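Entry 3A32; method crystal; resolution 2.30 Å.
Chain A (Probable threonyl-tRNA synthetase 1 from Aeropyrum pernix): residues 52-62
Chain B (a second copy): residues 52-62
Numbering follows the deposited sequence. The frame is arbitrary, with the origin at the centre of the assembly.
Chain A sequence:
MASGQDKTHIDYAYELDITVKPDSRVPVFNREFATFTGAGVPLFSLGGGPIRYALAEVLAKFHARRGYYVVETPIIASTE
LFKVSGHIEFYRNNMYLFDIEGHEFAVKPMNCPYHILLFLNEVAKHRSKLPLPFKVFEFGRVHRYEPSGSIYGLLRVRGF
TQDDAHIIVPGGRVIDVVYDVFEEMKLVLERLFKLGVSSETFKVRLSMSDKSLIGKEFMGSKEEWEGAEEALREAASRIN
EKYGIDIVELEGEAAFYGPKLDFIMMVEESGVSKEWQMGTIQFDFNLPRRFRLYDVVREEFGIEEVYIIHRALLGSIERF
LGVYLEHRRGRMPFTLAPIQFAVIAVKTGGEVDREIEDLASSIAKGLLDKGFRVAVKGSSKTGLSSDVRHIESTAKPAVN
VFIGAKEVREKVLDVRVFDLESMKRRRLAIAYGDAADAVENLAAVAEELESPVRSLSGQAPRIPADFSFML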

# COMPACT_ATOMS: atom_id res chain seq x y z
N ARG A 52 -8.59 0.81 1.14
CA ARG A 52 -7.53 -0.09 0.69
C ARG A 52 -6.13 0.34 1.12
O ARG A 52 -5.35 -0.48 1.57
N TYR A 53 -5.81 1.63 1.00
CA TYR A 53 -4.51 2.09 1.47
C TYR A 53 -4.40 1.99 3.00
O TYR A 53 -3.36 1.63 3.49
N ALA A 54 -5.49 2.31 3.72
CA ALA A 54 -5.47 2.28 5.20
C ALA A 54 -5.24 0.85 5.71
O ALA A 54 -4.47 0.61 6.63
N LEU A 55 -5.90 -0.09 5.05
CA LEU A 55 -5.83 -1.49 5.34
C LEU A 55 -4.39 -2.04 5.15
O LEU A 55 -3.81 -2.64 6.08
N ALA A 56 -3.80 -1.77 3.99
CA ALA A 56 -2.44 -2.22 3.72
C ALA A 56 -1.46 -1.74 4.78
O ALA A 56 -0.59 -2.49 5.24
N GLU A 57 -1.63 -0.47 5.16
CA GLU A 57 -0.74 0.27 6.04
C GLU A 57 -0.85 -0.20 7.48
O GLU A 57 0.15 -0.43 8.14
N VAL A 58 -2.09 -0.29 7.98
CA VAL A 58 -2.39 -0.85 9.31
C VAL A 58 -1.95 -2.31 9.44
O VAL A 58 -1.30 -2.66 10.40
N LEU A 59 -2.30 -3.16 8.48
CA LEU A 59 -1.93 -4.57 8.56
C LEU A 59 -0.44 -4.77 8.41
O LEU A 59 0.11 -5.59 9.13
N ALA A 60 0.21 -4.04 7.49
CA ALA A 60 1.65 -4.07 7.34
C ALA A 60 2.38 -3.67 8.62
O ALA A 60 3.24 -4.41 9.11
N LYS A 61 2.04 -2.52 9.18
CA LYS A 61 2.63 -2.04 10.43
C LYS A 61 2.34 -2.92 11.63
O LYS A 61 3.25 -3.14 12.46
N PHE A 62 1.10 -3.42 11.74
CA PHE A 62 0.75 -4.42 12.78
C PHE A 62 1.67 -5.64 12.72
O PHE A 62 2.22 -6.07 13.74
N ARG B 52 8.70 -0.09 -0.15
CA ARG B 52 7.50 -0.12 -0.99
C ARG B 52 6.23 0.29 -0.24
O ARG B 52 5.44 1.06 -0.77
N TYR B 53 6.03 -0.19 0.98
CA TYR B 53 4.87 0.25 1.75
C TYR B 53 4.98 1.73 2.13
O TYR B 53 3.99 2.42 2.09
N ALA B 54 6.19 2.19 2.48
CA ALA B 54 6.39 3.60 2.90
C ALA B 54 6.08 4.56 1.74
O ALA B 54 5.43 5.58 1.91
N LEU B 55 6.53 4.16 0.56
CA LEU B 55 6.36 4.89 -0.67
C LEU B 55 4.86 5.03 -1.03
O LEU B 55 4.35 6.16 -1.23
N ALA B 56 4.13 3.92 -1.03
CA ALA B 56 2.71 3.95 -1.34
C ALA B 56 1.96 4.91 -0.43
O ALA B 56 1.09 5.66 -0.87
N GLU B 57 2.31 4.84 0.87
CA GLU B 57 1.64 5.53 1.96
C GLU B 57 1.92 7.02 1.92
O GLU B 57 1.00 7.83 2.05
N VAL B 58 3.20 7.39 1.80
CA VAL B 58 3.62 8.79 1.63
C VAL B 58 3.05 9.42 0.36
O VAL B 58 2.52 10.51 0.42
N LEU B 59 3.17 8.75 -0.78
CA LEU B 59 2.67 9.31 -2.03
C LEU B 59 1.16 9.39 -2.05
O LEU B 59 0.63 10.39 -2.52
N ALA B 60 0.47 8.36 -1.54
CA ALA B 60 -0.98 8.38 -1.40
C ALA B 60 -1.47 9.54 -0.53
O ALA B 60 -2.32 10.32 -0.96
N LYS B 61 -0.93 9.66 0.67
CA LYS B 61 -1.28 10.76 1.58
C LYS B 61 -0.91 12.14 1.07
O LYS B 61 -1.71 13.08 1.25
N PHE B 62 0.27 12.27 0.44
CA PHE B 62 0.67 13.52 -0.23
C PHE B 62 -0.38 13.95 -1.27
O PHE B 62 -0.81 15.11 -1.29

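Two carboxylates brought together at a two-fold axis are costly unless the charge is offset, and the helix pair formed by residues 52-62 of the two copies of this probable threonyl-tRNA synthetase shows how a symmetric network of lysines can do so. The helices run roughly antiparallel, at 143°, with axes 10.4 Å apart at closest approach. Exact symmetry places Glu A57 beside Glu B57, their OE2 atoms 3.5 Å apart. Both side chains leave the helix sideways, but t rotamers at chi1 and chi2 carry their ends closer to the partner.

Two lysines answer this crowding. Lys A61, m at chi1 and t thereafter, is fully extended, and its NZ donates across the interface to Glu B57 OE1 at 2.8 Å, a salt bridge supplemented by a weak hydrogen bond from the same NZ to Glu B57 OE2 at 3.0 Å. One helical turn back on its own chain, Glu A57 OE2 accepts from Lys A61 NZ, also at 3.0 Å. Lys B61 repeats the pattern, with its NZ 2.8 Å from Glu A57 OE1. Each OE1 therefore has an ammonium from the opposite chain, while each OE2 is approached by both lysines, one intrachain and one, weakly, from across. Each NZ also has a partner elsewhere in the structure.

Apolar packing accompanies this cluster. Tyr A53, with chi1 m, points toward the other helix and lays one ring face against Ala B60, whose CB lies 3.7 Å from Tyr A53 CD2 in a CH-pi contact; Tyr B53 and Ala A60 do the same. The tyrosine hydroxyls are satisfied elsewhere in the structure, and Ala A56 O, 4.3 Å from Tyr B53 CE2, already accepts the backbone hydrogen bond from Ala A60 N at 2.8 Å.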

# COMPACT_ATOMS: atom_id res chain seq x y z
CB ARG A 52 -7.63 -0.34 -0.82
CG ARG A 52 -8.87 -1.29 -1.10
CD ARG A 52 -8.88 -1.76 -2.54
NE ARG A 52 -7.75 -2.65 -2.83
CZ ARG A 52 -7.75 -3.96 -2.55
NH1 ARG A 52 -8.80 -4.54 -1.99
NH2 ARG A 52 -6.70 -4.70 -2.87
CB TYR A 53 -4.21 3.51 1.01
CG TYR A 53 -3.94 3.61 -0.47
CD1 TYR A 53 -4.99 3.81 -1.37
CD2 TYR A 53 -2.64 3.49 -0.97
CE1 TYR A 53 -4.76 3.88 -2.75
CE2 TYR A 53 -2.38 3.60 -2.37
CZ TYR A 53 -3.45 3.82 -3.24
OH TYR A 53 -3.27 3.93 -4.58
CB ALA A 54 -6.79 2.87 5.77
CB LEU A 55 -6.87 -2.18 4.44
CG LEU A 55 -7.96 -3.12 4.94
CD1 LEU A 55 -8.19 -3.08 6.48
CD2 LEU A 55 -9.22 -2.90 4.17
CB ALA A 56 -1.95 -1.74 2.33
CB GLU A 57 -1.09 1.77 5.96
CG GLU A 57 -0.33 2.56 6.95
CD GLU A 57 -0.78 4.03 7.14
OE1 GLU A 57 -1.35 4.60 6.18
OE2 GLU A 57 -0.49 4.58 8.27
CB VAL A 58 -3.92 -0.75 9.69
CG1 VAL A 58 -4.22 -1.51 11.01
CG2 VAL A 58 -4.36 0.73 9.81
CB LEU A 59 -2.70 -5.42 7.53
CG LEU A 59 -4.22 -5.34 7.72
CD1 LEU A 59 -4.98 -6.02 6.58
CD2 LEU A 59 -4.56 -5.94 9.10
CB ALA A 60 2.12 -3.19 6.13
CB LYS A 61 2.24 -0.57 10.72
CG LYS A 61 2.77 0.41 9.64
CD LYS A 61 2.22 1.82 9.77
CE LYS A 61 2.89 2.69 8.73
NZ LYS A 61 2.42 4.11 8.74
CB PHE A 62 -0.71 -4.87 12.70
CG PHE A 62 -1.05 -6.01 13.66
CD1 PHE A 62 -1.00 -5.81 15.06
CD2 PHE A 62 -1.41 -7.27 13.18
CE1 PHE A 62 -1.29 -6.87 15.95
CE2 PHE A 62 -1.69 -8.33 14.04
CZ PHE A 62 -1.65 -8.13 15.45
CB ARG B 52 7.34 -1.48 -1.69
CG ARG B 52 8.43 -1.58 -2.84
CD ARG B 52 8.17 -2.78 -3.72
NE ARG B 52 6.93 -2.65 -4.48
CZ ARG B 52 6.82 -1.98 -5.64
NH1 ARG B 52 7.88 -1.37 -6.17
NH2 ARG B 52 5.67 -1.94 -6.28
CB TYR B 53 4.66 -0.60 2.99
CG TYR B 53 4.19 -2.00 2.69
CD1 TYR B 53 5.11 -3.02 2.45
CD2 TYR B 53 2.82 -2.30 2.62
CE1 TYR B 53 4.69 -4.32 2.13
CE2 TYR B 53 2.37 -3.63 2.34
CZ TYR B 53 3.33 -4.63 2.12
OH TYR B 53 2.96 -5.91 1.86
CB ALA B 54 7.83 3.82 3.44
CB LEU B 55 7.17 4.14 -1.73
CG LEU B 55 8.22 4.80 -2.63
CD1 LEU B 55 8.67 6.21 -2.16
CD2 LEU B 55 9.37 3.87 -2.84
CB ALA B 56 2.07 2.53 -1.23
CB GLU B 57 2.14 4.94 3.30
CG GLU B 57 1.62 5.71 4.44
CD GLU B 57 2.24 5.37 5.82
OE1 GLU B 57 2.72 4.24 5.99
OE2 GLU B 57 2.18 6.30 6.72
CB VAL B 58 5.20 8.96 1.61
CG1 VAL B 58 5.60 10.40 1.25
CG2 VAL B 58 5.81 8.55 2.98
CB LEU B 59 3.19 8.52 -3.26
CG LEU B 59 4.72 8.52 -3.34
CD1 LEU B 59 5.22 7.57 -4.44
CD2 LEU B 59 5.19 9.97 -3.55
CB ALA B 60 -1.53 7.02 -0.86
CB LYS B 61 -0.69 10.53 2.99
CG LYS B 61 -1.26 9.26 3.67
CD LYS B 61 -0.55 8.88 4.97
CE LYS B 61 -1.27 7.69 5.57
NZ LYS B 61 -0.66 7.20 6.85
CB PHE B 62 2.04 13.43 -0.90
CG PHE B 62 2.40 14.67 -1.74
CD1 PHE B 62 2.58 15.93 -1.12
CD2 PHE B 62 2.55 14.57 -3.12
CE1 PHE B 62 2.88 17.07 -1.90
CE2 PHE B 62 2.84 15.69 -3.91
CZ PHE B 62 3.02 16.95 -3.29